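Local atomic coordinates of SxtG (Microseira wollei, PDB entry 6U1R), a protein that acts as an amidinotransferase in the saxitoxin biosynthetic pathway and belongs to the AGAT-like family, which is related to glycine amidinotransferase. Residues A[274-279]-A[295-300]; A[32-37]-A[220-225]. All blocks are in the same frame, centred on the assembly; numbering follows the deposited sequence.

Contact 1 (A[274-279]-A[295-300]); sequences PGKILV and SWDILV
The indole of W296 lies under the backbone of G275. CA of G275 sits over the face of the five-membered ring, 3.4 Å from its centroid, in a CH-pi contact. On the same face the backbone N of G275 is 3.2 Å from CE2 of W296. The CB bond of W296 points toward 274-279, and chi1 -80° sets CG beside the backbone N. At the rim of the ring, near its plane, CB of I277 meets CE3 of W296 at 3.8 Å.

Beyond the indole the backbones pair as parallel strands. N of D297 donates to O of G275 at 2.9 Å, from 39° out of the carbonyl plane. N of I277 then donates to O of D297 at 3.2 Å, nearly in line with the C=O bond. O of I277 accepts from N of L299 at 2.8 Å, and N of V279 donates to O of L299 at 2.9 Å. Strand 276-279 is the middle strand of a three-stranded mixed sheet, between antiparallel 269-273 and parallel 297-300. This order is consistent with a blade of the five-bladed alpha/beta propeller of amidinotransferases, although the 15-residue link between the two parallel strands holds no helix.

K276, L278, D297 and L299 share one face of the sheet. There K276 and D297 run side by side, with CE of K276 near OD2 of D297, but their charged atoms do not meet. On the other face CG2 of V279 touches CG2 of I298 at 3.9 Å, and I277 also packs on L269 and P271. The C-terminus fixes the indole: NE1 of W296 donates to O of Y382, and F383 stacks on the ring.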
loop_
_atom_site.group_PDB
_atom_site.type_symbol
_atom_site.label_atom_id
_atom_site.label_comp_id
_atom_site.label_asym_id
_atom_site.label_seq_id
_atom_site.Cartn_x
_atom_site.Cartn_y
_atom_site.Cartn_z
ATOM N N PRO A 274 28.999 4.508 -12.163
ATOM C CA PRO A 274 29.846 3.903 -11.131
ATOM C C PRO A 274 31.051 4.779 -10.829
ATOM O O PRO A 274 31.784 5.174 -11.735
ATOM C CB PRO A 274 30.234 2.548 -11.744
ATOM C CG PRO A 274 29.087 2.234 -12.651
ATOM C CD PRO A 274 28.704 3.568 -13.256
ATOM N N GLY A 275 31.222 5.128 -9.555
ATOM C CA GLY A 275 32.305 5.970 -9.087
ATOM C C GLY A 275 32.129 7.469 -9.285
ATOM O O GLY A 275 33.080 8.213 -9.017
ATOM N N LYS A 276 30.968 7.937 -9.764
ATOM C CA LYS A 276 30.752 9.350 -10.099
ATOM C C LYS A 276 29.418 9.832 -9.534
ATOM O O LYS A 276 28.365 9.361 -9.962
ATOM C CB LYS A 276 30.754 9.556 -11.620
ATOM C CG LYS A 276 31.973 8.989 -12.354
ATOM C CD LYS A 276 33.243 9.693 -11.948
ATOM C CE LYS A 276 34.478 9.012 -12.561
ATOM N NZ LYS A 276 34.452 9.106 -14.032
ATOM N N ILE A 277 29.450 10.801 -8.626
ATOM C CA ILE A 277 28.228 11.318 -8.021
ATOM C C ILE A 277 28.275 12.842 -7.998
ATOM O O ILE A 277 29.256 13.441 -7.543
ATOM C CB ILE A 277 28.005 10.716 -6.618
ATOM C CG1 ILE A 277 26.640 11.113 -6.048
ATOM C CG2 ILE A 277 29.170 11.037 -5.662
ATOM C CD1 ILE A 277 26.194 10.188 -4.918
ATOM N N LEU A 278 27.213 13.454 -8.514
ATOM C CA LEU A 278 27.062 14.897 -8.620
ATOM C C LEU A 278 26.423 15.452 -7.350
ATOM O O LEU A 278 25.371 14.960 -6.913
ATOM C CB LEU A 278 26.189 15.196 -9.840
ATOM C CG LEU A 278 25.834 16.625 -10.248
ATOM C CD1 LEU A 278 27.068 17.359 -10.722
ATOM C CD2 LEU A 278 24.781 16.600 -11.353
ATOM N N VAL A 279 27.034 16.497 -6.772
ATOM C CA VAL A 279 26.616 17.013 -5.476
ATOM C C VAL A 279 26.378 18.518 -5.544
ATOM O O VAL A 279 27.123 19.256 -6.198
ATOM C CB VAL A 279 27.660 16.676 -4.391
ATOM C CG1 VAL A 279 27.266 17.284 -3.090
ATOM C CG2 VAL A 279 27.798 15.174 -4.276
ATOM N N SER A 295 35.106 6.201 -1.592
ATOM C CA SER A 295 35.710 5.537 -2.742
ATOM C C SER A 295 35.285 6.126 -4.087
ATOM O O SER A 295 35.876 5.771 -5.120
ATOM C CB SER A 295 35.360 4.051 -2.714
ATOM O OG SER A 295 33.970 3.886 -2.839
ATOM N N TRP A 296 34.286 7.012 -4.108
ATOM C CA TRP A 296 33.796 7.627 -5.330
ATOM C C TRP A 296 34.369 9.034 -5.531
ATOM O O TRP A 296 34.825 9.700 -4.590
ATOM C CB TRP A 296 32.258 7.698 -5.310
ATOM C CG TRP A 296 31.577 6.419 -5.681
ATOM C CD1 TRP A 296 32.028 5.148 -5.475
ATOM C CD2 TRP A 296 30.323 6.295 -6.365
ATOM N NE1 TRP A 296 31.117 4.231 -5.984
ATOM C CE2 TRP A 296 30.065 4.917 -6.534
ATOM C CE3 TRP A 296 29.396 7.217 -6.848
ATOM C CZ2 TRP A 296 28.907 4.447 -7.156
ATOM C CZ3 TRP A 296 28.246 6.745 -7.471
ATOM C CH2 TRP A 296 28.016 5.374 -7.623
ATOM N N ASP A 297 34.328 9.480 -6.783
ATOM C CA ASP A 297 34.629 10.867 -7.127
ATOM C C ASP A 297 33.397 11.732 -6.877
ATOM O O ASP A 297 32.329 11.492 -7.457
ATOM C CB ASP A 297 35.057 10.998 -8.586
ATOM C CG ASP A 297 36.435 10.389 -8.861
ATOM O OD1 ASP A 297 37.255 10.314 -7.922
ATOM O OD2 ASP A 297 36.698 9.994 -10.017
ATOM N N ILE A 298 33.561 12.750 -6.044
ATOM C CA ILE A 298 32.505 13.709 -5.759
ATOM C C ILE A 298 32.636 14.844 -6.767
ATOM O O ILE A 298 33.633 15.578 -6.784
ATOM C CB ILE A 298 32.584 14.199 -4.312
ATOM C CG1 ILE A 298 32.263 13.017 -3.377
ATOM C CG2 ILE A 298 31.642 15.372 -4.084
ATOM C CD1 ILE A 298 32.400 13.337 -1.924
ATOM N N LEU A 299 31.647 14.948 -7.647
ATOM C CA LEU A 299 31.602 15.969 -8.685
ATOM C C LEU A 299 30.744 17.119 -8.167
ATOM O O LEU A 299 29.518 16.990 -8.080
ATOM C CB LEU A 299 31.030 15.394 -9.981
ATOM C CG LEU A 299 31.654 14.081 -10.470
ATOM C CD1 LEU A 299 30.962 13.647 -11.750
ATOM C CD2 LEU A 299 33.140 14.223 -10.691
ATOM N N VAL A 300 31.378 18.245 -7.815
ATOM C CA VAL A 300 30.642 19.367 -7.231
ATOM C C VAL A 300 30.024 20.195 -8.355
ATOM O O VAL A 300 30.726 20.689 -9.247
ATOM C CB VAL A 300 31.550 20.228 -6.336
ATOM C CG1 VAL A 300 30.751 21.387 -5.701
ATOM C CG2 VAL A 300 32.213 19.391 -5.242
#

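Contact 2 (A[32-37]-A[220-225])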
loop_
_atom_site.group_PDB
_atom_site.type_symbol
_atom_site.label_atom_id
_atom_site.label_comp_id
_atom_site.label_asym_id
_atom_site.label_seq_id
_atom_site.Cartn_x
_atom_site.Cartn_y
_atom_site.Cartn_z
ATOM N N ASN A 32 19.751 0.982 -10.605
ATOM C CA ASN A 32 20.553 2.179 -10.368
ATOM C C ASN A 32 20.116 3.239 -11.373
ATOM O O ASN A 32 19.219 3.009 -12.185
ATOM C CB ASN A 32 22.040 1.838 -10.484
ATOM C CG ASN A 32 22.336 1.158 -11.779
ATOM O OD1 ASN A 32 22.112 1.737 -12.841
ATOM N ND2 ASN A 32 22.769 -0.109 -11.721
ATOM N N GLU A 33 20.773 4.396 -11.342
ATOM C CA GLU A 33 20.341 5.535 -12.155
ATOM C C GLU A 33 20.983 5.584 -13.544
ATOM O O GLU A 33 20.667 6.496 -14.311
ATOM C CB GLU A 33 20.640 6.856 -11.421
ATOM C CG GLU A 33 20.112 6.932 -9.970
ATOM C CD GLU A 33 18.583 7.009 -9.847
ATOM O OE1 GLU A 33 17.906 7.359 -10.837
ATOM O OE2 GLU A 33 18.065 6.687 -8.743
ATOM N N TRP A 34 21.853 4.631 -13.902
ATOM C CA TRP A 34 22.737 4.817 -15.054
ATOM C C TRP A 34 22.811 3.647 -16.031
ATOM O O TRP A 34 23.341 3.851 -17.130
ATOM C CB TRP A 34 24.172 5.112 -14.592
ATOM C CG TRP A 34 24.726 4.031 -13.720
ATOM C CD1 TRP A 34 25.219 2.816 -14.129
ATOM C CD2 TRP A 34 24.834 4.047 -12.289
ATOM N NE1 TRP A 34 25.621 2.083 -13.044
ATOM C CE2 TRP A 34 25.405 2.813 -11.902
ATOM C CE3 TRP A 34 24.518 4.986 -11.297
ATOM C CZ2 TRP A 34 25.654 2.494 -10.573
ATOM C CZ3 TRP A 34 24.758 4.658 -9.974
ATOM C CH2 TRP A 34 25.340 3.437 -9.627
ATOM N N ASP A 35 22.394 2.436 -15.668
ATOM C CA ASP A 35 22.488 1.338 -16.625
ATOM C C ASP A 35 21.678 1.678 -17.882
ATOM O O ASP A 35 20.721 2.466 -17.850
ATOM C CB ASP A 35 22.000 0.013 -16.011
ATOM C CG ASP A 35 23.020 -0.663 -15.099
ATOM O OD1 ASP A 35 24.243 -0.386 -15.172
ATOM O OD2 ASP A 35 22.585 -1.530 -14.305
ATOM N N ALA A 36 22.078 1.077 -19.002
ATOM C CA ALA A 36 21.535 1.422 -20.315
ATOM C C ALA A 36 20.007 1.410 -20.336
ATOM O O ALA A 36 19.378 0.369 -20.119
ATOM C CB ALA A 36 22.092 0.446 -21.362
ATOM N N LEU A 37 19.413 2.566 -20.630
ATOM C CA LEU A 37 17.973 2.770 -20.458
ATOM C C LEU A 37 17.211 2.163 -21.630
ATOM O O LEU A 37 17.456 2.525 -22.787
ATOM C CB LEU A 37 17.671 4.259 -20.330
ATOM C CG LEU A 37 16.224 4.676 -20.026
ATOM C CD1 LEU A 37 15.734 4.027 -18.751
ATOM C CD2 LEU A 37 16.122 6.197 -19.943
ATOM N N VAL A 220 17.834 8.048 -4.174
ATOM C CA VAL A 220 18.512 7.720 -5.426
ATOM C C VAL A 220 19.227 6.387 -5.248
ATOM O O VAL A 220 19.621 6.018 -4.137
ATOM C CB VAL A 220 19.500 8.820 -5.879
ATOM C CG1 VAL A 220 18.740 9.981 -6.465
ATOM C CG2 VAL A 220 20.381 9.278 -4.715
ATOM N N ARG A 221 19.380 5.646 -6.355
ATOM C CA ARG A 221 19.707 4.216 -6.319
ATOM C C ARG A 221 21.093 3.918 -6.885
ATOM O O ARG A 221 21.381 4.267 -8.038
ATOM C CB ARG A 221 18.657 3.434 -7.108
ATOM C CG ARG A 221 17.238 3.462 -6.455
ATOM C CD ARG A 221 16.117 3.043 -7.397
ATOM N NE ARG A 221 16.203 3.870 -8.591
ATOM C CZ ARG A 221 16.263 3.423 -9.835
ATOM N NH1 ARG A 221 16.124 2.124 -10.123
ATOM N NH2 ARG A 221 16.451 4.302 -10.809
ATOM N N CYS A 222 21.915 3.205 -6.095
ATOM C CA CYS A 222 23.263 2.762 -6.497
ATOM C C CYS A 222 23.444 1.260 -6.244
ATOM O O CYS A 222 24.338 0.836 -5.512
ATOM C CB CYS A 222 24.361 3.508 -5.745
ATOM S SG CYS A 222 24.371 5.278 -6.059
ATOM N N GLY A 223 22.616 0.452 -6.880
ATOM C CA GLY A 223 22.668 -0.988 -6.642
ATOM C C GLY A 223 22.253 -1.318 -5.226
ATOM O O GLY A 223 21.190 -0.890 -4.756
ATOM N N ARG A 224 23.097 -2.080 -4.521
ATOM C CA ARG A 224 22.782 -2.495 -3.161
ATOM C C ARG A 224 22.753 -1.335 -2.164
ATOM O O ARG A 224 22.234 -1.513 -1.055
ATOM C CB ARG A 224 23.794 -3.535 -2.668
ATOM C CG ARG A 224 23.661 -4.894 -3.323
ATOM C CD ARG A 224 24.384 -5.979 -2.545
ATOM N NE ARG A 224 24.268 -7.275 -3.217
ATOM C CZ ARG A 224 23.293 -8.157 -3.019
ATOM N NH1 ARG A 224 22.319 -7.914 -2.152
ATOM N NH2 ARG A 224 23.300 -9.309 -3.698
ATOM N N ASP A 225 23.276 -0.169 -2.530
ATOM C CA ASP A 225 23.303 0.997 -1.655
ATOM C C ASP A 225 22.394 2.069 -2.235
ATOM O O ASP A 225 22.516 2.420 -3.417
ATOM C CB ASP A 225 24.735 1.509 -1.483
ATOM C CG ASP A 225 25.612 0.486 -0.824
ATOM O OD1 ASP A 225 25.495 0.332 0.407
ATOM O OD2 ASP A 225 26.381 -0.195 -1.544
HETATM O O HOH W 1 15.510 6.997 -8.659
#
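The W34 indole meets C222 at its edge and N32 on one face. SG of C222 lies in the ring plane, 4.0 Å from CZ3 of W34, as a sulfur-aromatic contact. OD1 of N32 sits above the ring, toward the rim. The R221 guanidinium has N of N32 over one face, and its plane is turned 89° from the E33 carboxylate.

Here the loop before strand 37-42 meets edge strand 219-222 through a single beta bridge, N32 with C222. A type II' turn from C222 to D225 leads that strand into its antiparallel neighbour.

An Asx turn shapes the loop. CG of N32 stands between its backbone N and carbonyl carbon (chi1 53°), and the carboxamide folds back over its own loop. There OD1 of N32 accepts from N of W34 at 3.1 Å and from N of D35 at 2.9 Å. ND2 of N32 returns a bond to OD2 of D35 at 3.0 Å, reaching it from above the carboxylate plane. N of N32 is buried and has no polar partner.

E33 grips R221 at two levels. OE2 of E33 takes the backbone N of R221 at 2.9 Å on its anti lone pair. The salt bridge to the guanidinium is weaker, with OE2 of E33 3.4 Å from NE of R221. A stronger partner of R221 is D372, which binds NH2, while OE1 of E33 accepts from H367. One water spans the pair: it donates to OE2 of E33 at 2.6 Å and accepts from NE of R221 at 3.2 Å.

The two contacts lie about 13 Å apart, centre to centre, and touch through W34 and C222. CD of P274 rests 3.4 Å from NE1 of W34, and CH2 of W296 is 3.9 Å from CH2 of W34. CH2 of W296 also reaches SG of C222 at 4.0 Å. P271 joins them too, packing on I277 in contact 1 and on W34 and C222 in contact 2. Y382, whose O takes the W296 NE1 bond, also meets the W34 ring edge-to-face. Contact 2 is near the predicted active site: the V220 side chain is about 9 Å from that of H264 and about 10 Å from that of C368. Contact 1 lies away from it.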